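PDB 3ISR: transglutaminase-like enzymes, putative cysteine protease from Cytophaga hutchinsonii, which is a putative cysteine protease with a transglutaminase-like fold, and probably acts on acyl groups through a cysteine thiol. Local coordinates for residues T28-N33 / T78-S83; T90-I95 / P236-V241; G111-F116 / G224-F229; S120-S125 / F184-I189; K134-I139 / V146-D151. All blocks are in the same frame, centred on the assembly; numbering follows the deposited sequence.

Contact 1. Residues T28-N33 / T78-S83; sequences TTFIFN and TTFSMS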
# COMPACT_ATOMS: atom_id res chain seq x y z
N THR B 28 -11.16 0.81 -29.73
CA THR B 28 -11.54 0.46 -28.37
C THR B 28 -12.68 -0.55 -28.36
O THR B 28 -13.63 -0.42 -29.13
CB THR B 28 -11.97 1.73 -27.58
OG1 THR B 28 -10.88 2.67 -27.57
CG2 THR B 28 -12.35 1.40 -26.16
N THR B 29 -12.57 -1.55 -27.49
CA THR B 29 -13.66 -2.48 -27.21
C THR B 29 -14.27 -2.16 -25.85
O THR B 29 -13.55 -1.89 -24.88
CB THR B 29 -13.17 -3.95 -27.26
OG1 THR B 29 -12.81 -4.26 -28.61
CG2 THR B 29 -14.27 -4.93 -26.82
N PHE B 30 -15.61 -2.16 -25.80
CA PHE B 30 -16.36 -1.89 -24.57
C PHE B 30 -17.10 -3.13 -24.17
O PHE B 30 -17.65 -3.85 -25.01
CB PHE B 30 -17.40 -0.79 -24.81
CG PHE B 30 -16.80 0.54 -25.13
CD1 PHE B 30 -16.72 1.53 -24.15
CD2 PHE B 30 -16.33 0.82 -26.40
CE1 PHE B 30 -16.18 2.78 -24.45
CE2 PHE B 30 -15.78 2.06 -26.70
CZ PHE B 30 -15.70 3.04 -25.71
N ILE B 31 -17.12 -3.39 -22.87
CA ILE B 31 -18.04 -4.38 -22.33
C ILE B 31 -18.85 -3.63 -21.30
O ILE B 31 -18.30 -3.14 -20.30
CB ILE B 31 -17.34 -5.55 -21.63
CG1 ILE B 31 -16.34 -6.22 -22.58
CG2 ILE B 31 -18.39 -6.58 -21.13
CD1 ILE B 31 -15.54 -7.35 -21.91
N PHE B 32 -20.15 -3.53 -21.56
CA PHE B 32 -21.03 -2.78 -20.71
C PHE B 32 -21.89 -3.69 -19.84
O PHE B 32 -22.17 -4.82 -20.20
CB PHE B 32 -21.97 -1.91 -21.56
CG PHE B 32 -21.29 -0.79 -22.28
CD1 PHE B 32 -20.72 0.26 -21.58
CD2 PHE B 32 -21.25 -0.77 -23.67
CE1 PHE B 32 -20.11 1.31 -22.24
CE2 PHE B 32 -20.64 0.27 -24.35
CZ PHE B 32 -20.07 1.32 -23.63
N ASN B 33 -22.33 -3.16 -18.70
CA ASN B 33 -23.28 -3.87 -17.87
C ASN B 33 -24.38 -2.94 -17.42
O ASN B 33 -24.28 -2.34 -16.34
CB ASN B 33 -22.58 -4.48 -16.66
CG ASN B 33 -23.48 -5.41 -15.89
OD1 ASN B 33 -24.41 -6.04 -16.45
ND2 ASN B 33 -23.23 -5.51 -14.60
N THR B 78 -13.91 8.82 -32.96
CA THR B 78 -15.36 8.86 -33.18
C THR B 78 -16.07 9.03 -31.85
O THR B 78 -15.46 8.94 -30.78
CB THR B 78 -15.89 7.57 -33.84
OG1 THR B 78 -15.53 6.44 -33.04
CG2 THR B 78 -15.36 7.40 -35.28
N THR B 79 -17.37 9.29 -31.91
CA THR B 79 -18.17 9.29 -30.69
C THR B 79 -19.36 8.37 -30.91
O THR B 79 -19.75 8.14 -32.06
CB THR B 79 -18.66 10.71 -30.33
OG1 THR B 79 -19.57 11.17 -31.33
CG2 THR B 79 -17.47 11.67 -30.24
N PHE B 80 -19.90 7.82 -29.83
CA PHE B 80 -21.17 7.08 -29.92
C PHE B 80 -21.95 7.23 -28.63
O PHE B 80 -21.38 7.57 -27.60
CB PHE B 80 -20.93 5.59 -30.24
CG PHE B 80 -20.38 4.80 -29.07
CD1 PHE B 80 -21.23 4.08 -28.23
CD2 PHE B 80 -19.01 4.77 -28.82
CE1 PHE B 80 -20.73 3.35 -27.15
CE2 PHE B 80 -18.50 4.05 -27.73
CZ PHE B 80 -19.37 3.34 -26.90
N SER B 81 -23.26 7.01 -28.70
CA SER B 81 -24.14 7.00 -27.53
C SER B 81 -24.89 5.69 -27.46
O SER B 81 -25.19 5.08 -28.49
CB SER B 81 -25.16 8.14 -27.60
OG SER B 81 -24.51 9.39 -27.63
N MSE B 82 -25.17 5.25 -26.24
CA MSE B 82 -25.93 4.03 -26.03
C MSE B 82 -27.04 4.36 -25.06
O MSE B 82 -26.80 4.96 -24.01
CB MSE B 82 -25.04 2.94 -25.43
CG MSE B 82 -25.77 1.63 -25.26
SE MSE B 82 -24.60 0.27 -24.51
CE MSE B 82 -24.34 1.09 -22.73
N SER B 83 -28.26 3.96 -25.40
CA SER B 83 -29.43 4.25 -24.57
C SER B 83 -30.14 2.95 -24.23
O SER B 83 -30.40 2.14 -25.12
CB SER B 83 -30.37 5.17 -25.34
OG SER B 83 -31.59 5.33 -24.64
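Phe30 and Phe32 of strand 28-32 meet Phe80 and Met82 of strand 78-96 in the apolar layer between two antiparallel sheets of the N-terminal β domain. The strands run nearly parallel, 13° apart, but at 11.6 Å their axes are a sheet-packing distance from each other, so side chains alone bridge the gap. Phe80 makes a T-shaped (edge-to-face) pair with Phe30: the planes stand at 78°, the centroids are 5.0 Å apart, and Phe80 CZ lies over the middle of the Phe30 ring. Phe80 CG sits between the backbone N and the carbonyl carbon (chi1 73°), which carries the ring out to present this edge. The same CZ also meets Phe32, edge against edge, at 3.9 Å from Phe32 CZ. Met82, modelled as selenomethionine, bends at its end to lay the CE methyl on a face of Phe32, 3.8 Å from the ring centroid; SE stands obliquely, 3.6 Å from Phe32 CD2, a Met-aromatic contact. Tyr22 of strand 12-24 adds its ring beside both Phe30 and Phe80. Strand 28-32 is hydrogen-bonded between strands 69-74 and 255-258, and Val107 of the second subunit packs on Thr29.

Contact 2. Residues T90-I95 / P236-V241; sequences TQYKVI and PLNGLV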
# COMPACT_ATOMS: atom_id res chain seq x y z
N THR B 90 -40.17 -6.32 -9.80
CA THR B 90 -39.35 -7.03 -8.83
C THR B 90 -40.27 -7.57 -7.75
O THR B 90 -41.41 -7.11 -7.61
CB THR B 90 -38.31 -6.08 -8.16
OG1 THR B 90 -39.01 -5.12 -7.37
CG2 THR B 90 -37.47 -5.36 -9.21
N GLN B 91 -39.80 -8.55 -6.99
CA GLN B 91 -40.48 -8.91 -5.75
C GLN B 91 -39.44 -9.18 -4.66
O GLN B 91 -38.31 -9.57 -4.95
CB GLN B 91 -41.45 -10.09 -5.95
CG GLN B 91 -40.86 -11.50 -5.92
CD GLN B 91 -41.86 -12.59 -6.35
OE1 GLN B 91 -41.56 -13.80 -6.29
NE2 GLN B 91 -43.05 -12.18 -6.80
N TYR B 92 -39.83 -8.96 -3.41
CA TYR B 92 -38.93 -9.23 -2.30
C TYR B 92 -39.66 -9.83 -1.12
O TYR B 92 -40.90 -9.71 -0.99
CB TYR B 92 -38.20 -7.95 -1.88
CG TYR B 92 -39.09 -6.84 -1.35
CD1 TYR B 92 -39.39 -6.73 0.01
CD2 TYR B 92 -39.59 -5.86 -2.21
CE1 TYR B 92 -40.20 -5.70 0.49
CE2 TYR B 92 -40.38 -4.83 -1.74
CZ TYR B 92 -40.68 -4.75 -0.39
OH TYR B 92 -41.48 -3.72 0.05
N LYS B 93 -38.88 -10.48 -0.26
CA LYS B 93 -39.37 -11.01 0.99
C LYS B 93 -38.74 -10.21 2.11
O LYS B 93 -37.62 -9.71 1.97
CB LYS B 93 -38.97 -12.48 1.14
CG LYS B 93 -39.49 -13.39 0.01
CD LYS B 93 -38.93 -14.82 0.09
CE LYS B 93 -39.30 -15.62 -1.18
NZ LYS B 93 -38.82 -17.04 -1.17
N VAL B 94 -39.45 -10.07 3.22
CA VAL B 94 -38.86 -9.53 4.43
C VAL B 94 -38.85 -10.69 5.42
O VAL B 94 -39.91 -11.23 5.78
CB VAL B 94 -39.65 -8.34 5.01
CG1 VAL B 94 -39.01 -7.86 6.31
CG2 VAL B 94 -39.71 -7.21 4.01
N ILE B 95 -37.65 -11.09 5.82
CA ILE B 95 -37.46 -12.33 6.54
C ILE B 95 -37.03 -12.01 7.95
O ILE B 95 -36.07 -11.28 8.16
CB ILE B 95 -36.40 -13.22 5.83
CG1 ILE B 95 -36.82 -13.49 4.38
CG2 ILE B 95 -36.18 -14.53 6.60
CD1 ILE B 95 -35.71 -13.95 3.49
N PRO B 236 -34.15 3.75 -0.55
CA PRO B 236 -34.99 2.72 0.05
C PRO B 236 -34.64 1.37 -0.56
O PRO B 236 -34.51 1.26 -1.79
CB PRO B 236 -36.42 3.16 -0.34
CG PRO B 236 -36.24 3.93 -1.60
CD PRO B 236 -34.93 4.66 -1.42
N LEU B 237 -34.44 0.35 0.28
CA LEU B 237 -33.91 -0.92 -0.20
C LEU B 237 -34.86 -1.59 -1.18
O LEU B 237 -34.42 -2.31 -2.08
CB LEU B 237 -33.58 -1.87 0.96
CG LEU B 237 -32.61 -1.31 2.00
CD1 LEU B 237 -32.47 -2.28 3.16
CD2 LEU B 237 -31.27 -1.01 1.36
N ASN B 238 -36.16 -1.34 -1.02
CA ASN B 238 -37.15 -1.95 -1.90
C ASN B 238 -37.33 -1.21 -3.21
O ASN B 238 -38.16 -1.61 -4.04
CB ASN B 238 -38.52 -2.13 -1.19
CG ASN B 238 -39.10 -0.82 -0.64
OD1 ASN B 238 -38.39 0.16 -0.43
ND2 ASN B 238 -40.38 -0.84 -0.36
N GLY B 239 -36.57 -0.13 -3.40
CA GLY B 239 -36.58 0.61 -4.67
C GLY B 239 -35.50 0.19 -5.67
O GLY B 239 -35.34 0.84 -6.70
N LEU B 240 -34.80 -0.91 -5.39
CA LEU B 240 -33.70 -1.37 -6.25
C LEU B 240 -34.11 -2.32 -7.36
O LEU B 240 -34.87 -3.26 -7.14
CB LEU B 240 -32.60 -2.02 -5.41
CG LEU B 240 -31.84 -1.10 -4.47
CD1 LEU B 240 -31.09 -1.93 -3.40
CD2 LEU B 240 -30.86 -0.21 -5.23
N VAL B 241 -33.58 -2.08 -8.55
CA VAL B 241 -33.74 -3.01 -9.66
C VAL B 241 -32.37 -3.56 -9.99
O VAL B 241 -31.45 -2.79 -10.32
CB VAL B 241 -34.38 -2.31 -10.87
CG1 VAL B 241 -34.44 -3.25 -12.06
CG2 VAL B 241 -35.77 -1.80 -10.50
O HOH W 1 -37.38 -3.51 -5.82
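Thr90 and Val241 bring the two backbones closest, with CA atoms 7.0 Å apart, and Tyr92 and Asn238 follow at 7.5 Å between CA atoms; main chain is joined to main chain by no direct bond here. Asn238 ND2 donates to Tyr92 OH over 3.1 Å in a moderately bent bond (148° at the hydrogen), with the hydroxyl a little out of the amide plane. Ring and amide planes stand 83° apart, and Asn238 CB reaches the ring obliquely, 3.3 Å from Tyr92 CE2. The amide has further partners: OD1 accepts from Phe280 N and ND2 also gives to Thr278 O, which together fix its rotation. One water accepts from Thr90 OG1 (2.8 Å) and donates to Asn238 O (2.7 Å) and Leu240 O, using both protons. Thr90 CG2 lies 4.2 Å from Val241 CG2. Gly239 N bonds back to Pro236 O, closing the short 3-10 turn that leads into strand 240-246. This is a water-bridged junction of that turn with strand 78-96, the long strand of the N-terminal domain's six-stranded sheet.

Contact 3. Residues G111-F116 / G224-F229; sequences GDIIPF and GNWIIF
Trp226 points its indole at Phe116 and Ile113, and three side chains make the whole contact. The aromatic part is an offset edge-to-face pair: the six-membered ring of Trp226 turns its edge to the face of Phe116, with planes at 86° and centroids 5.6 Å apart. CH2 leads, displaced toward the root of the phenylalanine side chain, 4.0 Å from Phe116 CG and 3.9 Å from Phe116 CB. Phe116 CG is anti to its own carbonyl carbon (chi1 -60°), which stands the ring up beside the indole. The aliphatic part comes from Ile113, whose CD1 slides past obliquely to the indole, 3.8 Å from Trp226 CZ2 and equally far from Trp226 NE1. Phe116 N bonds to Ile113 O at 3.0 Å, which keeps the two partners on one turn; Phe116 also pairs with Ala199 through the backbone. Arg200 makes a cation-pi contact with Trp226, and Tyr221 meets it edge-to-face. With an alanine at Trp226, Phe116 and Ile113 would probably face a gap, and Arg200 would lose its cation-pi partner. The contact packs the 3-10 turn after strand 78-96 against strand 225-229, an outer strand of the four-stranded antiparallel sheet of the transglutaminase-like domain.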
# COMPACT_ATOMS: atom_id res chain seq x y z
N GLY B 111 -22.31 -25.19 -2.57
CA GLY B 111 -21.02 -24.94 -3.20
C GLY B 111 -20.95 -23.61 -3.92
O GLY B 111 -19.89 -22.97 -3.93
N ASP B 112 -22.07 -23.16 -4.50
CA ASP B 112 -22.07 -21.85 -5.16
C ASP B 112 -22.02 -20.62 -4.23
O ASP B 112 -21.82 -19.48 -4.70
CB ASP B 112 -23.16 -21.75 -6.25
CG ASP B 112 -24.59 -21.64 -5.71
OD1 ASP B 112 -24.85 -21.85 -4.50
OD2 ASP B 112 -25.48 -21.35 -6.54
N ILE B 113 -22.16 -20.85 -2.93
CA ILE B 113 -22.02 -19.76 -1.93
C ILE B 113 -20.57 -19.60 -1.48
O ILE B 113 -20.11 -18.50 -1.21
CB ILE B 113 -22.92 -20.02 -0.69
CG1 ILE B 113 -24.35 -20.32 -1.12
CG2 ILE B 113 -22.88 -18.84 0.30
CD1 ILE B 113 -24.99 -19.26 -1.98
N ILE B 114 -19.85 -20.71 -1.44
CA ILE B 114 -18.49 -20.75 -0.88
C ILE B 114 -17.55 -19.67 -1.43
O ILE B 114 -16.83 -19.07 -0.65
CB ILE B 114 -17.87 -22.16 -1.03
CG1 ILE B 114 -18.70 -23.18 -0.24
CG2 ILE B 114 -16.39 -22.16 -0.61
CD1 ILE B 114 -18.66 -22.99 1.26
N PRO B 115 -17.55 -19.42 -2.76
CA PRO B 115 -16.62 -18.42 -3.30
C PRO B 115 -16.74 -17.04 -2.64
O PRO B 115 -15.76 -16.30 -2.58
CB PRO B 115 -17.01 -18.35 -4.79
CG PRO B 115 -17.56 -19.69 -5.08
CD PRO B 115 -18.30 -20.10 -3.84
N PHE B 116 -17.91 -16.73 -2.09
CA PHE B 116 -18.16 -15.41 -1.53
C PHE B 116 -17.64 -15.26 -0.10
O PHE B 116 -17.85 -14.25 0.55
CB PHE B 116 -19.64 -15.04 -1.69
CG PHE B 116 -20.07 -15.02 -3.13
CD1 PHE B 116 -19.70 -13.95 -3.94
CD2 PHE B 116 -20.77 -16.10 -3.69
CE1 PHE B 116 -20.07 -13.91 -5.30
CE2 PHE B 116 -21.14 -16.08 -5.06
CZ PHE B 116 -20.78 -14.98 -5.86
N GLY B 224 -29.49 -18.76 5.06
CA GLY B 224 -29.93 -19.36 3.81
C GLY B 224 -30.47 -18.39 2.76
O GLY B 224 -30.92 -18.80 1.69
N ASN B 225 -30.39 -17.10 3.06
CA ASN B 225 -30.88 -16.07 2.16
C ASN B 225 -29.86 -14.98 1.96
O ASN B 225 -29.20 -14.60 2.91
CB ASN B 225 -32.15 -15.43 2.74
CG ASN B 225 -33.27 -16.43 2.90
OD1 ASN B 225 -33.72 -16.70 4.01
ND2 ASN B 225 -33.72 -17.00 1.79
N TRP B 226 -29.80 -14.43 0.75
CA TRP B 226 -28.99 -13.23 0.50
C TRP B 226 -29.79 -12.02 0.99
O TRP B 226 -30.89 -11.76 0.49
CB TRP B 226 -28.67 -13.10 -1.00
CG TRP B 226 -27.70 -14.09 -1.46
CD1 TRP B 226 -27.95 -15.23 -2.19
CD2 TRP B 226 -26.27 -14.08 -1.22
NE1 TRP B 226 -26.77 -15.91 -2.42
CE2 TRP B 226 -25.73 -15.23 -1.84
CE3 TRP B 226 -25.41 -13.19 -0.56
CZ2 TRP B 226 -24.35 -15.52 -1.82
CZ3 TRP B 226 -24.03 -13.49 -0.52
CH2 TRP B 226 -23.52 -14.64 -1.15
N ILE B 227 -29.26 -11.33 2.00
CA ILE B 227 -29.94 -10.21 2.60
C ILE B 227 -29.21 -8.96 2.14
O ILE B 227 -27.99 -8.88 2.28
CB ILE B 227 -29.89 -10.26 4.14
CG1 ILE B 227 -30.46 -11.60 4.70
CG2 ILE B 227 -30.62 -9.05 4.76
CD1 ILE B 227 -31.93 -11.90 4.32
N ILE B 228 -29.95 -7.98 1.64
CA ILE B 228 -29.36 -6.76 1.11
C ILE B 228 -29.06 -5.70 2.16
O ILE B 228 -29.82 -5.51 3.12
CB ILE B 228 -30.22 -6.18 -0.04
CG1 ILE B 228 -29.38 -5.18 -0.86
CG2 ILE B 228 -31.52 -5.56 0.48
CD1 ILE B 228 -29.71 -5.17 -2.34
N PHE B 229 -27.94 -5.00 1.99
CA PHE B 229 -27.50 -3.95 2.93
C PHE B 229 -26.90 -2.80 2.14
O PHE B 229 -26.30 -3.03 1.10
CB PHE B 229 -26.42 -4.47 3.88
CG PHE B 229 -26.91 -5.49 4.86
CD1 PHE B 229 -27.33 -5.11 6.12
CD2 PHE B 229 -26.94 -6.85 4.51
CE1 PHE B 229 -27.79 -6.07 7.05
CE2 PHE B 229 -27.41 -7.81 5.42
CZ PHE B 229 -27.83 -7.42 6.68

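Contact 4. Residues S120-S125 / F184-I189; sequences SRYCQS and FAHLGI
His186 has Tyr122 CB over the centre of one ring face, 3.4 Å from the centroid and 12° off the normal, a CH-pi contact. The Tyr122 ring continues past the imidazole: the planes are only 15° apart, yet the centroids lie 5.1 Å from each other, and the rings barely overlap. The two side chains lie side by side, pointing the same way. Over a face of the Tyr122 ring sits Arg121 CG, while Tyr122 CE1 lies over the Arg121 guanidinium; Tyr201 lies against His186 in a nearly parallel plane. Cys123 comes in beside the imidazole, with SG oblique to the ring, 4.6 Å from its centroid. With SG anti to the carbonyl carbon (chi1 -55°), the sulfur is turned toward the helix, where it packs 3.7 Å from Ile189 CG2. His186 ND1 is buried with no polar partner in the model, and on this side the ring is met by carbon and sulfur. A type I turn from Ser120 to Cys123 presents Tyr122 and Cys123: Ser120 N bonds to Cys123 O, and Cys123 N to Ser120 O, each at 3.1 Å. Arg121 also makes a salt bridge to Asp126 of the second subunit. Tyr122 and Cys123 pack the turn on helix 181-194, which probably corresponds to the helix bearing the nucleophilic cysteine at its start in transglutaminase-like relatives.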
# COMPACT_ATOMS: atom_id res chain seq x y z
N SER B 120 -11.29 -10.86 -2.71
CA SER B 120 -11.31 -10.56 -4.12
C SER B 120 -10.49 -9.28 -4.38
O SER B 120 -9.96 -8.71 -3.44
CB SER B 120 -12.76 -10.39 -4.58
OG SER B 120 -13.39 -9.36 -3.84
N ARG B 121 -10.37 -8.85 -5.64
CA ARG B 121 -9.53 -7.68 -5.96
C ARG B 121 -9.74 -6.46 -5.04
O ARG B 121 -8.78 -5.90 -4.50
CB ARG B 121 -9.71 -7.25 -7.43
CG ARG B 121 -9.05 -5.89 -7.80
CD ARG B 121 -7.49 -5.84 -7.62
NE ARG B 121 -7.08 -4.48 -7.95
CZ ARG B 121 -7.01 -3.46 -7.09
NH1 ARG B 121 -7.27 -3.64 -5.79
NH2 ARG B 121 -6.68 -2.25 -7.53
N TYR B 122 -10.99 -6.04 -4.88
CA TYR B 122 -11.30 -4.83 -4.12
C TYR B 122 -11.75 -5.10 -2.69
O TYR B 122 -12.14 -4.18 -1.98
CB TYR B 122 -12.39 -4.04 -4.86
CG TYR B 122 -11.95 -3.69 -6.26
CD1 TYR B 122 -10.95 -2.74 -6.48
CD2 TYR B 122 -12.49 -4.36 -7.36
CE1 TYR B 122 -10.52 -2.45 -7.78
CE2 TYR B 122 -12.08 -4.07 -8.66
CZ TYR B 122 -11.09 -3.13 -8.86
OH TYR B 122 -10.71 -2.84 -10.14
N CYS B 123 -11.70 -6.37 -2.26
CA CYS B 123 -12.21 -6.75 -0.93
C CYS B 123 -11.18 -7.68 -0.28
O CYS B 123 -11.34 -8.91 -0.29
CB CYS B 123 -13.57 -7.44 -1.03
SG CYS B 123 -14.84 -6.51 -1.90
N GLN B 124 -10.13 -7.07 0.28
CA GLN B 124 -8.98 -7.82 0.86
C GLN B 124 -9.29 -8.24 2.28
O GLN B 124 -8.70 -7.75 3.27
CB GLN B 124 -7.70 -6.99 0.79
CG GLN B 124 -7.37 -6.43 -0.62
CD GLN B 124 -7.83 -4.99 -0.80
OE1 GLN B 124 -8.90 -4.59 -0.31
NE2 GLN B 124 -7.02 -4.19 -1.50
N SER B 125 -10.25 -9.16 2.39
CA SER B 125 -10.79 -9.57 3.67
C SER B 125 -9.72 -10.26 4.49
O SER B 125 -9.72 -10.19 5.72
CB SER B 125 -12.00 -10.51 3.47
OG SER B 125 -11.76 -11.45 2.43
N PHE B 184 -18.29 1.95 -0.44
CA PHE B 184 -19.06 1.51 0.73
C PHE B 184 -19.44 0.04 0.60
O PHE B 184 -19.41 -0.72 1.57
CB PHE B 184 -20.34 2.34 0.87
CG PHE B 184 -20.16 3.71 1.49
CD1 PHE B 184 -19.34 4.68 0.89
CD2 PHE B 184 -20.87 4.07 2.62
CE1 PHE B 184 -19.21 5.96 1.44
CE2 PHE B 184 -20.75 5.36 3.19
CZ PHE B 184 -19.93 6.30 2.60
N ALA B 185 -19.80 -0.38 -0.61
CA ALA B 185 -20.16 -1.78 -0.86
C ALA B 185 -18.94 -2.67 -0.67
O ALA B 185 -19.01 -3.72 0.00
CB ALA B 185 -20.70 -1.95 -2.27
N HIS B 186 -17.82 -2.28 -1.26
CA HIS B 186 -16.62 -3.13 -1.16
C HIS B 186 -16.21 -3.28 0.28
O HIS B 186 -15.78 -4.35 0.70
CB HIS B 186 -15.44 -2.52 -1.95
CG HIS B 186 -15.53 -2.67 -3.44
ND1 HIS B 186 -16.14 -3.74 -4.06
CD2 HIS B 186 -15.03 -1.90 -4.43
CE1 HIS B 186 -16.03 -3.61 -5.38
NE2 HIS B 186 -15.36 -2.50 -5.62
N LEU B 187 -16.32 -2.19 1.06
CA LEU B 187 -15.91 -2.27 2.45
C LEU B 187 -16.83 -3.15 3.33
O LEU B 187 -16.35 -3.94 4.14
CB LEU B 187 -15.74 -0.87 3.05
CG LEU B 187 -15.25 -0.83 4.50
CD1 LEU B 187 -13.88 -1.58 4.61
CD2 LEU B 187 -15.13 0.64 4.96
N GLY B 188 -18.14 -3.06 3.13
CA GLY B 188 -19.08 -3.96 3.82
C GLY B 188 -18.77 -5.41 3.48
O GLY B 188 -18.73 -6.27 4.37
N ILE B 189 -18.53 -5.69 2.20
CA ILE B 189 -18.22 -7.07 1.75
C ILE B 189 -16.95 -7.56 2.42
O ILE B 189 -16.91 -8.66 2.98
CB ILE B 189 -18.05 -7.13 0.23
CG1 ILE B 189 -19.38 -6.90 -0.47
CG2 ILE B 189 -17.49 -8.50 -0.20
CD1 ILE B 189 -19.22 -6.46 -1.92

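Contact 5. Residues K134-I139 / V146-D151; sequences KEFGKI and VLAITD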
# COMPACT_ATOMS: atom_id res chain seq x y z
N LYS B 134 -11.79 -7.25 16.10
CA LYS B 134 -11.64 -6.22 17.14
C LYS B 134 -12.88 -5.34 17.20
O LYS B 134 -13.40 -5.05 18.27
CB LYS B 134 -10.46 -5.32 16.80
CG LYS B 134 -9.46 -5.19 17.90
CD LYS B 134 -8.26 -6.05 17.56
CE LYS B 134 -7.72 -6.70 18.81
NZ LYS B 134 -6.67 -7.67 18.42
N GLU B 135 -13.33 -4.90 16.03
CA GLU B 135 -14.40 -3.94 15.93
C GLU B 135 -15.77 -4.59 16.12
O GLU B 135 -16.63 -4.00 16.76
CB GLU B 135 -14.31 -3.20 14.57
CG GLU B 135 -15.06 -1.88 14.52
CD GLU B 135 -14.69 -0.93 15.66
OE1 GLU B 135 -15.62 -0.50 16.38
OE2 GLU B 135 -13.49 -0.63 15.83
N PHE B 136 -15.97 -5.80 15.60
CA PHE B 136 -17.31 -6.41 15.55
C PHE B 136 -17.43 -7.79 16.19
O PHE B 136 -18.53 -8.33 16.29
CB PHE B 136 -17.82 -6.50 14.10
CG PHE B 136 -17.68 -5.23 13.32
CD1 PHE B 136 -18.58 -4.18 13.51
CD2 PHE B 136 -16.66 -5.08 12.39
CE1 PHE B 136 -18.44 -2.99 12.81
CE2 PHE B 136 -16.51 -3.91 11.67
CZ PHE B 136 -17.41 -2.85 11.88
N GLY B 137 -16.31 -8.37 16.63
CA GLY B 137 -16.28 -9.75 17.09
C GLY B 137 -17.22 -10.15 18.22
O GLY B 137 -17.60 -11.32 18.32
N LYS B 138 -17.62 -9.19 19.05
CA LYS B 138 -18.44 -9.47 20.23
C LYS B 138 -19.94 -9.63 19.95
O LYS B 138 -20.65 -10.24 20.74
CB LYS B 138 -18.20 -8.42 21.32
N ILE B 139 -20.41 -9.12 18.81
CA ILE B 139 -21.84 -9.20 18.44
C ILE B 139 -22.26 -10.66 18.17
O ILE B 139 -21.59 -11.38 17.41
CB ILE B 139 -22.18 -8.30 17.23
CG1 ILE B 139 -21.62 -6.90 17.46
CG2 ILE B 139 -23.70 -8.23 17.01
CD1 ILE B 139 -21.47 -6.10 16.20
N VAL B 146 -23.81 -8.03 10.68
CA VAL B 146 -23.76 -7.33 9.38
C VAL B 146 -24.37 -5.94 9.46
O VAL B 146 -23.89 -4.97 8.85
CB VAL B 146 -24.40 -8.15 8.23
CG1 VAL B 146 -24.21 -7.42 6.87
CG2 VAL B 146 -23.77 -9.53 8.15
N LEU B 147 -25.44 -5.83 10.23
CA LEU B 147 -26.06 -4.54 10.40
C LEU B 147 -25.12 -3.58 11.12
O LEU B 147 -25.04 -2.40 10.75
CB LEU B 147 -27.39 -4.68 11.14
CG LEU B 147 -28.21 -3.40 11.22
CD1 LEU B 147 -28.62 -2.94 9.82
CD2 LEU B 147 -29.43 -3.60 12.14
N ALA B 148 -24.39 -4.08 12.12
CA ALA B 148 -23.40 -3.25 12.82
C ALA B 148 -22.27 -2.80 11.90
O ALA B 148 -21.75 -1.68 12.04
CB ALA B 148 -22.83 -3.97 14.02
N ILE B 149 -21.88 -3.69 10.98
CA ILE B 149 -20.87 -3.36 9.98
C ILE B 149 -21.38 -2.20 9.13
O ILE B 149 -20.67 -1.20 8.93
CB ILE B 149 -20.52 -4.59 9.09
CG1 ILE B 149 -19.64 -5.56 9.89
CG2 ILE B 149 -19.78 -4.15 7.77
CD1 ILE B 149 -19.47 -6.92 9.23
N THR B 150 -22.63 -2.33 8.69
CA THR B 150 -23.26 -1.38 7.79
C THR B 150 -23.40 -0.04 8.47
O THR B 150 -23.13 1.02 7.87
CB THR B 150 -24.64 -1.95 7.33
OG1 THR B 150 -24.42 -3.19 6.65
CG2 THR B 150 -25.33 -0.99 6.39
N ASP B 151 -23.80 -0.06 9.74
CA ASP B 151 -23.95 1.18 10.50
C ASP B 151 -22.58 1.81 10.80
O ASP B 151 -22.43 3.04 10.70
CB ASP B 151 -24.76 0.94 11.78
CG ASP B 151 -26.25 0.65 11.50
OD1 ASP B 151 -26.73 0.90 10.36
OD2 ASP B 151 -26.95 0.17 12.44
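Phe136 lays a ring face on Ile149, and the two side chains cross at about a right angle. Ile149 CG1 stands almost exactly on the ring normal, 3.7 Å from the centroid and 3° off it, a CH-pi contact. Glu135 CG lies over the opposite face, nearer the rim, so the phenyl is sandwiched between aliphatic carbons. Turned beside its backbone N (chi1 -49°), the Phe136 ring leans on helix 142-156 until CE1 reaches 3.6 Å from Ala148 O and 3.7 Å from Ile149 CA. At the far end of the turn, Ile139 points its CD1 at Ala148 CB, a tight 3.3 Å; the turn is closed by Ile139 N to Phe136 O at 3.2 Å. A serine in place of Phe136 is likely to leave Ile149 without its aromatic cover and open a gap against helix 142-156. Leu191 and Leu195 touch both Phe136 and Ile149. Side chain to side chain the contact is apolar, with one ring atom near the Ala148 carbonyl, so between these two segments the fit rests on shape and burial.

Contact 1 belongs to the N-terminal β domain and stands apart, its centre about 41 Å from that of contact 5. Strand 78-96 runs from contact 1 to contact 2, whose centres are about 30 Å apart. Contacts 2 and 3 touch, Leu240 CD1 lying 3.7 Å from Ile228 CD1, in the same four-stranded sheet. From contact 3, Phe229 passes to contact 5, with its CE2 3.5 Å from Val146 CG1. Contact 5 meets contact 4 where Ile149 CG2 lies 4.0 Å from Gly188 CA. Contact 4 lies on helix 181-194, contact 5 packs against it, and contact 3 lies on the sheet; these elements probably frame the active site, as in related enzymes. Contacts 1, 3 and 4 also reach the second subunit.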